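Local coordinates for gene 2 protein (Enterobacteria phage Sf6, PDB 5C12), which cuts viral DNA during genome packaging, acting as the metal-dependent nuclease domain of the large terminase subunit gp2, at residues A[28-33]-A[213-218]; A[178-183]-A[197-202]. The protein carries 1 engineered substitution. All coordinates share one frame; numbering follows the deposited sequence.

Interaction 1. Residues A[28-33]-A[213-218]; sequences WLEAAT and KLFAEL
Leu29 overlaps one face of the Phe215 ring, its CB 3.6 Å from the ring centroid and only 6° off the ring normal, a well-centred CH-pi contact. The domain has the RNase H-like fold of terminase nucleases, and here two helices, 26-32 and 208-218, meet beside its sheet. Their short segments run roughly antiparallel, at 148°, with the axes 11.2 Å apart, a spacing bridged by the leucine and the ring. The leucine and the phenylalanine lie alongside each other, pointing opposite ways: Leu29 CD1 reaches over the root of the aromatic, 3.8 Å from Phe215 CG, while the far end of the ring comes up to the other helix. There Phe215 CZ sits 3.5 Å from the carbonyl oxygen Leu29 O. A chi2 of 169° sets Leu29 CD1 anti to CA, over the ring root, and turns CD2 to the other side, where Leu29 CD2 meets Leu218 CD1 at 3.6 Å.

The rim of the ring has polar neighbours. Glu30 OE2 lies loosely near the edge, but its stronger partner is Arg26, with which it forms a salt bridge. Phe201 of strand 200-201 meets Phe215 edge-to-face, and Leu218 also touches Ala251 of helix 249-256, next to the metal ligand Asp252, whose side chain is about 7 Å from that of Leu218. In the plane of the ring, Thr33 OG1 comes within 3.4 Å of Phe215 CZ, while its hydroxyl donates a 2.9 Å hydrogen bond from Thr33 OG1 to Leu29 O.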
# COMPACT_ATOMS: atom_id res chain seq x y z
N TRP A 28 -4.83 -12.49 -9.59
CA TRP A 28 -4.00 -11.37 -9.99
C TRP A 28 -2.71 -11.36 -9.18
O TRP A 28 -1.63 -11.06 -9.69
CB TRP A 28 -4.69 -10.02 -9.76
CG TRP A 28 -6.05 -9.84 -10.38
CD1 TRP A 28 -6.66 -10.63 -11.32
CD2 TRP A 28 -6.97 -8.78 -10.10
NE1 TRP A 28 -7.91 -10.13 -11.62
CE2 TRP A 28 -8.12 -9.00 -10.89
CE3 TRP A 28 -6.93 -7.67 -9.25
CZ2 TRP A 28 -9.22 -8.14 -10.85
CZ3 TRP A 28 -8.02 -6.83 -9.21
CH2 TRP A 28 -9.15 -7.07 -10.00
N LEU A 29 -2.82 -11.68 -7.90
CA LEU A 29 -1.65 -11.69 -7.00
C LEU A 29 -0.68 -12.80 -7.39
O LEU A 29 0.54 -12.61 -7.39
CB LEU A 29 -2.10 -11.86 -5.55
CG LEU A 29 -3.00 -10.72 -5.03
CD1 LEU A 29 -3.59 -11.12 -3.68
CD2 LEU A 29 -2.22 -9.42 -4.93
N GLU A 30 -1.21 -13.96 -7.74
CA GLU A 30 -0.37 -15.05 -8.20
C GLU A 30 0.34 -14.66 -9.50
O GLU A 30 1.54 -14.90 -9.66
CB GLU A 30 -1.19 -16.31 -8.41
CG GLU A 30 -1.88 -16.88 -7.17
CD GLU A 30 -0.90 -17.28 -6.08
OE1 GLU A 30 0.28 -17.54 -6.39
OE2 GLU A 30 -1.32 -17.33 -4.91
N ALA A 31 -0.39 -14.07 -10.44
CA ALA A 31 0.21 -13.60 -11.71
C ALA A 31 1.30 -12.55 -11.45
O ALA A 31 2.36 -12.56 -12.09
CB ALA A 31 -0.85 -13.03 -12.62
N ALA A 32 1.03 -11.65 -10.51
CA ALA A 32 1.95 -10.58 -10.20
C ALA A 32 3.20 -11.03 -9.48
O ALA A 32 4.17 -10.28 -9.41
CB ALA A 32 1.25 -9.52 -9.38
N THR A 33 3.17 -12.22 -8.92
CA THR A 33 4.35 -12.78 -8.26
C THR A 33 5.42 -13.02 -9.32
O THR A 33 5.19 -13.74 -10.29
CB THR A 33 4.00 -14.07 -7.52
OG1 THR A 33 3.00 -13.78 -6.53
CG2 THR A 33 5.23 -14.64 -6.83
N LYS A 213 1.05 -13.99 3.62
CA LYS A 213 0.29 -13.22 4.61
C LYS A 213 -0.31 -11.97 3.98
O LYS A 213 -1.48 -11.62 4.22
CB LYS A 213 1.17 -12.80 5.80
CG LYS A 213 1.63 -13.95 6.68
CD LYS A 213 2.10 -13.39 8.01
CE LYS A 213 2.57 -14.45 8.94
NZ LYS A 213 2.59 -13.92 10.34
N LEU A 214 0.49 -11.28 3.16
CA LEU A 214 0.02 -10.10 2.45
C LEU A 214 -1.17 -10.46 1.56
O LEU A 214 -2.20 -9.78 1.56
CB LEU A 214 1.12 -9.51 1.59
CG LEU A 214 0.67 -8.43 0.61
CD1 LEU A 214 0.32 -7.15 1.35
CD2 LEU A 214 1.72 -8.17 -0.49
N PHE A 215 -1.03 -11.54 0.79
CA PHE A 215 -2.08 -11.91 -0.13
C PHE A 215 -3.39 -12.22 0.58
O PHE A 215 -4.47 -11.88 0.09
CB PHE A 215 -1.65 -13.11 -0.97
CG PHE A 215 -0.60 -12.81 -2.01
CD1 PHE A 215 -0.04 -11.55 -2.14
CD2 PHE A 215 -0.18 -13.81 -2.87
CE1 PHE A 215 0.91 -11.30 -3.12
CE2 PHE A 215 0.77 -13.54 -3.85
CZ PHE A 215 1.31 -12.30 -3.98
N ALA A 216 -3.30 -12.89 1.72
CA ALA A 216 -4.47 -13.24 2.50
C ALA A 216 -5.18 -12.01 3.04
O ALA A 216 -6.37 -12.05 3.32
CB ALA A 216 -4.11 -14.15 3.64
N GLU A 217 -4.43 -10.92 3.25
CA GLU A 217 -5.02 -9.66 3.66
C GLU A 217 -5.62 -8.93 2.48
O GLU A 217 -6.74 -8.43 2.55
CB GLU A 217 -3.99 -8.77 4.38
CG GLU A 217 -3.58 -9.29 5.75
CD GLU A 217 -2.67 -8.32 6.53
OE1 GLU A 217 -2.40 -7.21 6.01
OE2 GLU A 217 -2.26 -8.70 7.64
N LEU A 218 -4.89 -8.89 1.36
CA LEU A 218 -5.34 -8.14 0.19
C LEU A 218 -6.68 -8.62 -0.36
O LEU A 218 -7.48 -7.81 -0.87
CB LEU A 218 -4.28 -8.18 -0.91
CG LEU A 218 -3.04 -7.28 -0.74
CD1 LEU A 218 -2.04 -7.55 -1.84
CD2 LEU A 218 -3.42 -5.81 -0.75

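Interaction 2. Residues A[178-183]-A[197-202]; sequences DRLYLT and DMLSFD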
# COMPACT_ATOMS: atom_id res chain seq x y z
N ASP A 178 -5.73 -1.66 -9.74
CA ASP A 178 -5.54 -1.43 -11.16
C ASP A 178 -4.17 -1.92 -11.63
O ASP A 178 -4.08 -2.58 -12.68
CB ASP A 178 -5.70 0.06 -11.50
CG ASP A 178 -7.12 0.56 -11.40
OD1 ASP A 178 -8.05 -0.24 -11.20
OD2 ASP A 178 -7.29 1.80 -11.54
N ARG A 179 -3.12 -1.65 -10.87
CA ARG A 179 -1.79 -2.16 -11.22
C ARG A 179 -1.81 -3.68 -11.29
O ARG A 179 -1.28 -4.28 -12.23
CB ARG A 179 -0.72 -1.75 -10.22
CG ARG A 179 -0.29 -0.30 -10.30
CD ARG A 179 0.83 -0.15 -9.29
NE ARG A 179 1.31 1.22 -9.18
CZ ARG A 179 2.45 1.67 -9.67
NH1 ARG A 179 3.32 0.90 -10.32
NH2 ARG A 179 2.76 2.93 -9.47
N LEU A 180 -2.41 -4.31 -10.29
CA LEU A 180 -2.45 -5.77 -10.24
C LEU A 180 -3.23 -6.38 -11.40
O LEU A 180 -2.80 -7.36 -12.01
CB LEU A 180 -3.03 -6.23 -8.92
CG LEU A 180 -2.12 -5.91 -7.74
CD1 LEU A 180 -2.89 -6.11 -6.43
CD2 LEU A 180 -0.83 -6.75 -7.76
N TYR A 181 -4.38 -5.80 -11.72
CA TYR A 181 -5.19 -6.30 -12.82
C TYR A 181 -4.46 -6.18 -14.16
O TYR A 181 -4.45 -7.10 -14.96
CB TYR A 181 -6.53 -5.57 -12.90
CG TYR A 181 -7.37 -5.98 -14.07
CD1 TYR A 181 -7.98 -7.20 -14.10
CD2 TYR A 181 -7.55 -5.13 -15.15
CE1 TYR A 181 -8.76 -7.59 -15.17
CE2 TYR A 181 -8.32 -5.50 -16.23
CZ TYR A 181 -8.92 -6.72 -16.22
OH TYR A 181 -9.70 -7.13 -17.28
N LEU A 182 -3.85 -5.03 -14.40
CA LEU A 182 -3.10 -4.84 -15.64
C LEU A 182 -1.94 -5.87 -15.71
O LEU A 182 -1.62 -6.40 -16.79
CB LEU A 182 -2.58 -3.40 -15.72
CG LEU A 182 -2.32 -2.80 -17.08
CD1 LEU A 182 -3.62 -2.72 -17.89
CD2 LEU A 182 -1.71 -1.41 -16.88
N THR A 183 -1.32 -6.16 -14.57
CA THR A 183 -0.24 -7.14 -14.51
C THR A 183 -0.76 -8.53 -14.83
O THR A 183 -0.15 -9.26 -15.61
CB THR A 183 0.44 -7.14 -13.13
OG1 THR A 183 0.86 -5.81 -12.82
CG2 THR A 183 1.65 -7.98 -13.14
N ASP A 197 2.95 0.93 -15.01
CA ASP A 197 1.55 0.81 -14.62
C ASP A 197 1.24 -0.57 -13.98
O ASP A 197 0.10 -0.85 -13.64
CB ASP A 197 0.67 1.01 -15.85
CG ASP A 197 0.84 2.39 -16.47
OD1 ASP A 197 1.06 3.33 -15.69
OD2 ASP A 197 0.74 2.51 -17.72
N MET A 198 2.26 -1.41 -13.84
CA MET A 198 2.08 -2.76 -13.28
C MET A 198 2.61 -2.82 -11.85
O MET A 198 3.06 -1.80 -11.30
CB MET A 198 2.82 -3.77 -14.15
CG MET A 198 2.13 -3.98 -15.49
SD MET A 198 2.64 -5.43 -16.44
CE MET A 198 4.17 -4.88 -17.16
N LEU A 199 2.56 -4.00 -11.23
CA LEU A 199 3.17 -4.21 -9.92
C LEU A 199 3.59 -5.67 -9.86
O LEU A 199 2.80 -6.56 -10.16
CB LEU A 199 2.19 -3.90 -8.79
CG LEU A 199 2.92 -3.75 -7.46
CD1 LEU A 199 3.78 -2.50 -7.42
CD2 LEU A 199 1.91 -3.77 -6.31
N SER A 200 4.87 -5.88 -9.57
CA SER A 200 5.44 -7.20 -9.40
C SER A 200 5.83 -7.43 -7.96
O SER A 200 6.37 -6.54 -7.29
CB SER A 200 6.67 -7.36 -10.29
OG SER A 200 7.22 -8.67 -10.18
N PHE A 201 5.59 -8.64 -7.45
CA PHE A 201 6.14 -9.02 -6.16
C PHE A 201 7.43 -9.82 -6.31
O PHE A 201 7.44 -10.88 -6.90
CB PHE A 201 5.12 -9.82 -5.34
CG PHE A 201 3.85 -9.07 -5.09
CD1 PHE A 201 3.79 -8.10 -4.11
CD2 PHE A 201 2.71 -9.34 -5.85
CE1 PHE A 201 2.62 -7.39 -3.91
CE2 PHE A 201 1.56 -8.63 -5.65
CZ PHE A 201 1.51 -7.66 -4.67
N ASP A 202 8.54 -9.30 -5.82
CA ASP A 202 9.80 -10.03 -5.86
C ASP A 202 9.77 -11.10 -4.78
O ASP A 202 10.09 -10.84 -3.62
CB ASP A 202 10.95 -9.07 -5.69
CG ASP A 202 12.30 -9.72 -5.92
OD1 ASP A 202 12.44 -10.94 -5.70
OD2 ASP A 202 13.24 -8.99 -6.29
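Two hydrogen bonds from Arg179 and Thr183, one helical turn apart, grip the two ends of a single peptide group, Met198 O and Leu199 N. Arg179 NH1 donates to Met198 O at 2.9 Å, with an angle of 160° at the hydrogen; the acceptor lies in the guanidinium plane, and the nitrogen is almost in line with the carbonyl (162° at the oxygen). The extended run from CG to NE carries the group there, alongside the 197-199 backbone. Leu199 N, in turn, donates to Thr183 OG1 at 2.9 Å. That hydroxyl passes its own proton back to Arg179 O over 2.7 Å from Thr183 OG1, a reach allowed because chi1 of -54° sets OG1 beside its backbone N. Arg179 O thus accepts from Thr183 N and Thr183 OG1 on opposite faces of its plane.

The polar grip falls where the chain, after leaving helix 168-189, returns to enter strand 200-201, the short edge strand that runs parallel to strand 70-77 in the RNase H-like sheet. Ser69, just before that neighbouring strand, adds weak hydrogen bonds to both Arg179 NH1 and Met198 O.

Two further approaches involve carbon: Arg179 CA points a C-H at Asp197 O, 3.3 Å away, and Met198 CB is pressed to 3.1 Å from Thr183 OG1.

Apolar packing flanks these groups. Leu182 CD2 lies beside Asp197 CB at 3.5 Å, and the methylenes of Arg179 cross Leu199 CB. Deeper in, Leu180 CD2 comes obliquely to the Phe201 ring, 3.7 Å from CE2, the two side chains crossing at about a right angle.

Overall arrangement
Both contacts are largely buried, but interaction 1 is almost wholly apolar and pairs two helices, whereas interaction 2 combines hydrogen bonds to an incoming loop with packing, and at Asp197 it runs out to the surface. Their centres are 11 Å apart and they share a boundary. Ala32 O probably accepts a hydrogen bond from Phe201 N, joining segment 28-33 to edge strand 200-201. Phe201 and Leu180 of interaction 2 also touch Leu29 of interaction 1, so one apolar core serves both. Interaction 1 extends toward the metal site through Leu218, while interaction 2 lies away from it.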